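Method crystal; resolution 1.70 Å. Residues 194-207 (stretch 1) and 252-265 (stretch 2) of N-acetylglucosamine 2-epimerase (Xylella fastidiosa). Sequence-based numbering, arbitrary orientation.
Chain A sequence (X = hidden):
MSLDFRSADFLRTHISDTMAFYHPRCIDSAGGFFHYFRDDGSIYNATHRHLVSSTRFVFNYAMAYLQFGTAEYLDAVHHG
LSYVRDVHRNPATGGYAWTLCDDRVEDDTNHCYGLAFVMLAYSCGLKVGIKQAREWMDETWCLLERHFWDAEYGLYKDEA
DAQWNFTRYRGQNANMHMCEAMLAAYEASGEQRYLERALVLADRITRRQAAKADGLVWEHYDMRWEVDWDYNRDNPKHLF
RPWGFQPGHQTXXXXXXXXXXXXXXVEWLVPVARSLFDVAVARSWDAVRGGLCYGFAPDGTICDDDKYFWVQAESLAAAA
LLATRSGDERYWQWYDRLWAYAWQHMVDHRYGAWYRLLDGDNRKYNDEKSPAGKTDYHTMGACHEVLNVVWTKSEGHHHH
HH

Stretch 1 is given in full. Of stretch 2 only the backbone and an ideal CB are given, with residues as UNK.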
# COMPACT_ATOMS: atom_id res chain seq x y z
N TYR A 194 -12.84 -12.51 7.21
CA TYR A 194 -11.83 -11.59 6.69
C TYR A 194 -10.58 -11.52 7.52
O TYR A 194 -9.49 -11.52 6.94
CB TYR A 194 -12.44 -10.18 6.55
CG TYR A 194 -13.61 -10.10 5.66
CD1 TYR A 194 -13.64 -10.73 4.41
CD2 TYR A 194 -14.73 -9.36 6.03
CE1 TYR A 194 -14.70 -10.63 3.57
CE2 TYR A 194 -15.80 -9.23 5.18
CZ TYR A 194 -15.80 -9.87 3.94
OH TYR A 194 -16.87 -9.74 3.06
N LEU A 195 -10.72 -11.47 8.85
CA LEU A 195 -9.57 -11.46 9.75
C LEU A 195 -8.77 -12.77 9.65
O LEU A 195 -7.52 -12.76 9.64
CB LEU A 195 -10.04 -11.26 11.19
CG LEU A 195 -8.98 -11.25 12.26
CD1 LEU A 195 -7.89 -10.14 11.97
CD2 LEU A 195 -9.65 -11.12 13.72
N GLU A 196 -9.50 -13.88 9.53
CA GLU A 196 -8.86 -15.18 9.46
C GLU A 196 -8.11 -15.36 8.12
O GLU A 196 -7.02 -15.95 8.09
CB GLU A 196 -9.85 -16.29 9.71
CG GLU A 196 -10.41 -16.21 11.16
CD GLU A 196 -9.52 -16.70 12.30
OE1 GLU A 196 -8.40 -17.22 12.09
OE2 GLU A 196 -9.98 -16.54 13.48
N ARG A 197 -8.67 -14.84 7.06
CA ARG A 197 -7.98 -14.90 5.75
C ARG A 197 -6.74 -14.04 5.81
O ARG A 197 -5.68 -14.41 5.25
CB ARG A 197 -8.91 -14.50 4.65
CG ARG A 197 -8.32 -14.52 3.26
CD ARG A 197 -7.78 -15.87 2.86
NE ARG A 197 -8.75 -16.95 2.97
CZ ARG A 197 -9.60 -17.33 2.03
NH1 ARG A 197 -9.71 -16.70 0.86
NH2 ARG A 197 -10.39 -18.38 2.27
N ALA A 198 -6.84 -12.88 6.43
CA ALA A 198 -5.62 -12.05 6.61
C ALA A 198 -4.52 -12.78 7.33
O ALA A 198 -3.33 -12.70 6.96
CB ALA A 198 -5.96 -10.71 7.35
N LEU A 199 -4.88 -13.52 8.38
CA LEU A 199 -3.90 -14.26 9.15
C LEU A 199 -3.26 -15.37 8.36
O LEU A 199 -2.05 -15.58 8.52
CB LEU A 199 -4.51 -14.83 10.45
CG LEU A 199 -3.49 -15.54 11.36
CD1 LEU A 199 -2.43 -14.60 11.92
CD2 LEU A 199 -4.25 -16.34 12.51
N VAL A 200 -4.07 -16.12 7.60
CA VAL A 200 -3.56 -17.20 6.71
C VAL A 200 -2.50 -16.63 5.73
O VAL A 200 -1.39 -17.17 5.61
CB VAL A 200 -4.66 -17.92 5.92
CG1 VAL A 200 -4.04 -18.90 4.86
CG2 VAL A 200 -5.63 -18.69 6.85
N LEU A 201 -2.84 -15.52 5.09
CA LEU A 201 -1.93 -14.86 4.12
C LEU A 201 -0.64 -14.46 4.81
O LEU A 201 0.47 -14.71 4.28
CB LEU A 201 -2.59 -13.63 3.50
CG LEU A 201 -3.83 -13.79 2.62
CD1 LEU A 201 -4.41 -12.40 2.20
CD2 LEU A 201 -3.57 -14.69 1.38
N ALA A 202 -0.74 -13.80 5.97
CA ALA A 202 0.48 -13.47 6.75
C ALA A 202 1.35 -14.67 7.12
O ALA A 202 2.56 -14.65 6.98
CB ALA A 202 0.13 -12.65 8.02
N ASP A 203 0.72 -15.75 7.56
CA ASP A 203 1.45 -16.94 7.92
C ASP A 203 2.19 -17.53 6.70
O ASP A 203 3.41 -17.81 6.76
CB ASP A 203 0.49 -17.96 8.47
CG ASP A 203 1.16 -19.32 8.66
OD1 ASP A 203 2.20 -19.38 9.33
OD2 ASP A 203 0.69 -20.31 8.03
N ARG A 204 1.47 -17.66 5.61
CA ARG A 204 2.05 -18.28 4.40
C ARG A 204 3.20 -17.44 3.85
O ARG A 204 4.26 -17.97 3.50
CB ARG A 204 0.99 -18.49 3.32
CG ARG A 204 -0.08 -19.50 3.66
CD ARG A 204 0.44 -20.87 4.02
NE ARG A 204 -0.73 -21.76 4.19
CZ ARG A 204 -1.43 -21.86 5.31
NH1 ARG A 204 -1.05 -21.20 6.39
NH2 ARG A 204 -2.51 -22.66 5.37
N ILE A 205 3.01 -16.14 3.78
CA ILE A 205 4.10 -15.27 3.24
C ILE A 205 5.27 -15.09 4.25
O ILE A 205 6.45 -15.27 3.90
CB ILE A 205 3.56 -13.90 2.81
CG1 ILE A 205 2.52 -14.01 1.68
CG2 ILE A 205 4.73 -12.94 2.37
CD1 ILE A 205 3.02 -14.61 0.30
N THR A 206 4.98 -14.61 5.46
CA THR A 206 6.06 -14.18 6.36
C THR A 206 6.76 -15.34 7.09
O THR A 206 7.80 -15.14 7.61
CB THR A 206 5.64 -13.10 7.37
OG1 THR A 206 4.76 -13.71 8.36
CG2 THR A 206 4.96 -11.94 6.66
N ARG A 207 6.16 -16.54 7.09
CA ARG A 207 6.78 -17.73 7.64
C ARG A 207 7.18 -18.71 6.56
O ARG A 207 8.39 -18.89 6.34
CB ARG A 207 5.92 -18.36 8.73
CG ARG A 207 5.70 -17.40 9.89
CD ARG A 207 5.56 -18.12 11.24
NE ARG A 207 4.30 -18.81 11.28
CZ ARG A 207 3.84 -19.49 12.33
NH1 ARG A 207 2.65 -20.05 12.24
NH2 ARG A 207 4.57 -19.65 13.42
N UNK A 252 6.61 -3.12 5.73
CA UNK A 252 5.15 -3.14 5.55
C UNK A 252 4.55 -4.39 6.14
O UNK A 252 3.50 -4.33 6.78
CB UNK A 252 4.78 -3.04 4.07
N UNK A 253 5.17 -5.54 5.92
CA UNK A 253 4.69 -6.77 6.57
C UNK A 253 4.79 -6.68 8.10
O UNK A 253 3.90 -7.17 8.83
CB UNK A 253 5.49 -7.97 6.07
N UNK A 254 5.88 -6.10 8.62
CA UNK A 254 6.03 -5.93 10.05
C UNK A 254 4.83 -5.15 10.62
O UNK A 254 4.26 -5.52 11.67
CB UNK A 254 7.34 -5.21 10.36
N UNK A 255 4.44 -4.10 9.92
CA UNK A 255 3.26 -3.31 10.28
C UNK A 255 1.98 -4.15 10.25
O UNK A 255 1.17 -4.13 11.20
CB UNK A 255 3.12 -2.12 9.33
N UNK A 256 1.78 -4.88 9.16
CA UNK A 256 0.58 -5.72 9.05
C UNK A 256 0.52 -6.79 10.14
O UNK A 256 -0.56 -7.08 10.69
CB UNK A 256 0.53 -6.39 7.67
N UNK A 257 1.66 -7.39 10.49
CA UNK A 257 1.71 -8.39 11.58
C UNK A 257 1.36 -7.74 12.93
O UNK A 257 0.73 -8.39 13.80
CB UNK A 257 3.10 -9.03 11.65
N UNK A 258 1.78 -6.49 13.14
CA UNK A 258 1.45 -5.79 14.38
C UNK A 258 -0.04 -5.33 14.42
O UNK A 258 -0.62 -5.23 15.50
CB UNK A 258 2.38 -4.58 14.54
N UNK A 259 -0.63 -5.10 13.28
CA UNK A 259 -2.09 -4.84 13.22
C UNK A 259 -2.82 -6.16 13.51
O UNK A 259 -3.76 -6.18 14.28
CB UNK A 259 -2.50 -4.28 11.86
N UNK A 260 -2.33 -7.27 12.96
CA UNK A 260 -2.94 -8.57 13.28
C UNK A 260 -2.86 -8.86 14.77
O UNK A 260 -3.82 -9.40 15.35
CB UNK A 260 -2.26 -9.69 12.50
N UNK A 261 -1.74 -8.49 15.40
CA UNK A 261 -1.49 -8.77 16.83
C UNK A 261 -2.47 -8.02 17.75
O UNK A 261 -2.69 -8.40 18.93
CB UNK A 261 -0.05 -8.39 17.19
N UNK A 262 -2.99 -6.93 17.25
CA UNK A 262 -4.05 -6.17 17.90
C UNK A 262 -5.39 -6.93 17.97
O UNK A 262 -6.16 -6.76 18.95
CB UNK A 262 -4.25 -4.85 17.16
N UNK A 263 -5.68 -7.74 16.95
CA UNK A 263 -6.98 -8.39 16.80
C UNK A 263 -6.94 -9.89 17.08
O UNK A 263 -8.00 -10.52 17.27
CB UNK A 263 -7.51 -8.15 15.39
N UNK A 264 -5.76 -10.48 17.04
CA UNK A 264 -5.58 -11.92 17.20
C UNK A 264 -4.55 -12.19 18.30
O UNK A 264 -3.44 -11.64 18.30
CB UNK A 264 -5.14 -12.56 15.88
N UNK A 265 -4.90 -13.06 19.25
CA UNK A 265 -3.93 -13.48 20.26
C UNK A 265 -3.14 -14.73 19.82
O UNK A 265 -3.65 -15.87 19.87
CB UNK A 265 -4.65 -13.76 21.58

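Stretch 1 is helical throughout, and stretch 2 is helical from its first residue until near its end. The two axes run at 139° to each other and approach to 10.8 Å.

Position 252 has nothing of stretch 1 near its CB, so these atoms barely restrict the choice. It is Glu252, and it makes no contact here.

Position 253 points toward stretch 1, its ideal CB 4.0 Å from Thr206 CG2. Beyond lie Ala202, whose small side chain leaves room, and Ile205. A large apolar or aromatic residue would suit. It is Trp253. Thr206 CG2 lies over one ring face, 3.5 Å from Trp253 CD2. Ala202 CB is 3.8 Å from Trp253 CZ3, and Ile205 CG2 is 3.6 Å from Trp253 CZ2. Trp253 NE1 is hydrogen-bonded elsewhere in the structure.

Positions 254 and 255 are unconstrained by stretch 1: the first points away and the second is out of reach. They are Ala254 and Lys255.

Position 256 points toward stretch 1, but nothing lies within 5.5 Å of its CB. Many helix formers would fit. It is Leu256; its nearest side-chain approach is Leu256 CB to Ala202 CB, 6.3 Å, too far for contact.

Position 257 points sideways, and a side chain must extend to meet Ala202 and Thr206. The Ala202 methyl favors Leu, Ile or Met. Thr206 OG1 donates to Ala202 O (2.8 Å) and needs no acceptor here. It is Leu257. Its end comes nearer, placing Leu257 CD2 3.7 Å from Ala202 CB.

Positions 258 and 259 are out of reach; polar or apolar residues would do. They are Leu258 and Ile259.

Position 260 points toward a hollow between Leu195, Ala198, Leu199 and Ala202. The two alanines keep it open, and a branched apolar residue or Met would suit. It is Leu260, a knob in this hole. Leu260 CD1 is 3.6 Å from Ala202 CB; Leu260 CD2 is 3.9 Å from Leu195 CD1 and 4.1 Å from Ala198 CB.

Positions 261 and 262 are out of reach, and polar residues are as acceptable as others. They are Asp261 and Arg262, both hydrogen-bonded elsewhere in the structure.

Position 263 has its ideal CB 4.0 Å from Leu195 CD1. Apolar or aromatic residues would suit. It is Tyr263; Tyr263 CB touches Leu195 CD1, while the side-chain end leads away.

Position 264 has left the helix, with phi/psi of -127/129°, which favors beta-branched residues. Its CB points toward Leu195 and Leu199, so Ile, Val or Leu would suit. It is Ile264: Ile264 CD1 is 3.7 Å from Leu199 CD2, and Ile264 CG1 is 3.9 Å from Leu195 CD2.

Position 265 is out of reach, so any residue would do. It is Glu265.

Stretch 2 252-265: EWAKLLLILDRYIE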
# COMPACT_ATOMS: atom_id res chain seq x y z
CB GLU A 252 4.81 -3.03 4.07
CG GLU A 252 3.33 -2.90 3.75
CD GLU A 252 3.04 -2.34 2.35
OE1 GLU A 252 3.97 -2.06 1.51
OE2 GLU A 252 1.84 -2.16 2.03
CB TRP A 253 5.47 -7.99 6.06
CG TRP A 253 4.86 -8.65 4.89
CD1 TRP A 253 5.37 -8.74 3.62
CD2 TRP A 253 3.59 -9.30 4.86
NE1 TRP A 253 4.50 -9.40 2.81
CE2 TRP A 253 3.40 -9.79 3.55
CE3 TRP A 253 2.58 -9.53 5.83
CZ2 TRP A 253 2.24 -10.49 3.15
CZ3 TRP A 253 1.43 -10.23 5.43
CH2 TRP A 253 1.28 -10.72 4.12
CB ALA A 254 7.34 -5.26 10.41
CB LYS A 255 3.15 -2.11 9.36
CG LYS A 255 2.00 -1.12 9.68
CD LYS A 255 1.60 -0.24 8.49
CE LYS A 255 0.88 -1.02 7.43
NZ LYS A 255 0.79 -0.24 6.23
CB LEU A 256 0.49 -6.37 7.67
CG LEU A 256 0.30 -5.43 6.50
CD1 LEU A 256 0.35 -6.31 5.23
CD2 LEU A 256 -1.03 -4.55 6.54
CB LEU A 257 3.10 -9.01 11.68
CG LEU A 257 3.55 -9.83 10.49
CD1 LEU A 257 5.01 -10.35 10.68
CD2 LEU A 257 2.61 -11.02 10.24
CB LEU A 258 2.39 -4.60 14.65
CG LEU A 258 3.66 -4.94 15.42
CD1 LEU A 258 3.44 -5.17 16.96
CD2 LEU A 258 4.37 -6.11 14.84
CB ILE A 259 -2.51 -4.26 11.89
CG1 ILE A 259 -1.88 -2.87 11.69
CG2 ILE A 259 -4.07 -4.14 11.82
CD1 ILE A 259 -2.05 -2.28 10.31
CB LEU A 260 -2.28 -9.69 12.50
CG LEU A 260 -2.76 -9.80 11.06
CD1 LEU A 260 -1.69 -10.51 10.21
CD2 LEU A 260 -4.11 -10.56 10.97
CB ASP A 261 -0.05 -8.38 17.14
CG ASP A 261 0.31 -8.50 18.61
OD1 ASP A 261 0.54 -9.62 19.09
OD2 ASP A 261 0.42 -7.43 19.28
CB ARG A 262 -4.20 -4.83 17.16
CG ARG A 262 -4.75 -3.68 17.92
CD ARG A 262 -4.99 -2.49 16.94
NE ARG A 262 -3.72 -1.85 16.57
CZ ARG A 262 -3.46 -1.14 15.48
NH1 ARG A 262 -4.37 -0.93 14.53
NH2 ARG A 262 -2.25 -0.63 15.32
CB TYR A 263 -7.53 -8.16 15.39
CG TYR A 263 -7.76 -6.72 15.06
CD1 TYR A 263 -8.52 -5.91 15.89
CD2 TYR A 263 -7.20 -6.15 13.92
CE1 TYR A 263 -8.71 -4.58 15.59
CE2 TYR A 263 -7.40 -4.84 13.61
CZ TYR A 263 -8.14 -4.07 14.45
OH TYR A 263 -8.31 -2.77 14.11
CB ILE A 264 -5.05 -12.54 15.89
CG1 ILE A 264 -6.11 -12.41 14.79
CG2 ILE A 264 -4.55 -14.00 16.09
CD1 ILE A 264 -5.72 -13.09 13.51
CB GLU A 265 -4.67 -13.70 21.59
CG GLU A 265 -3.80 -14.16 22.73
CD GLU A 265 -4.56 -14.17 24.05
OE1 GLU A 265 -5.83 -14.14 24.02
OE2 GLU A 265 -3.89 -14.17 25.10
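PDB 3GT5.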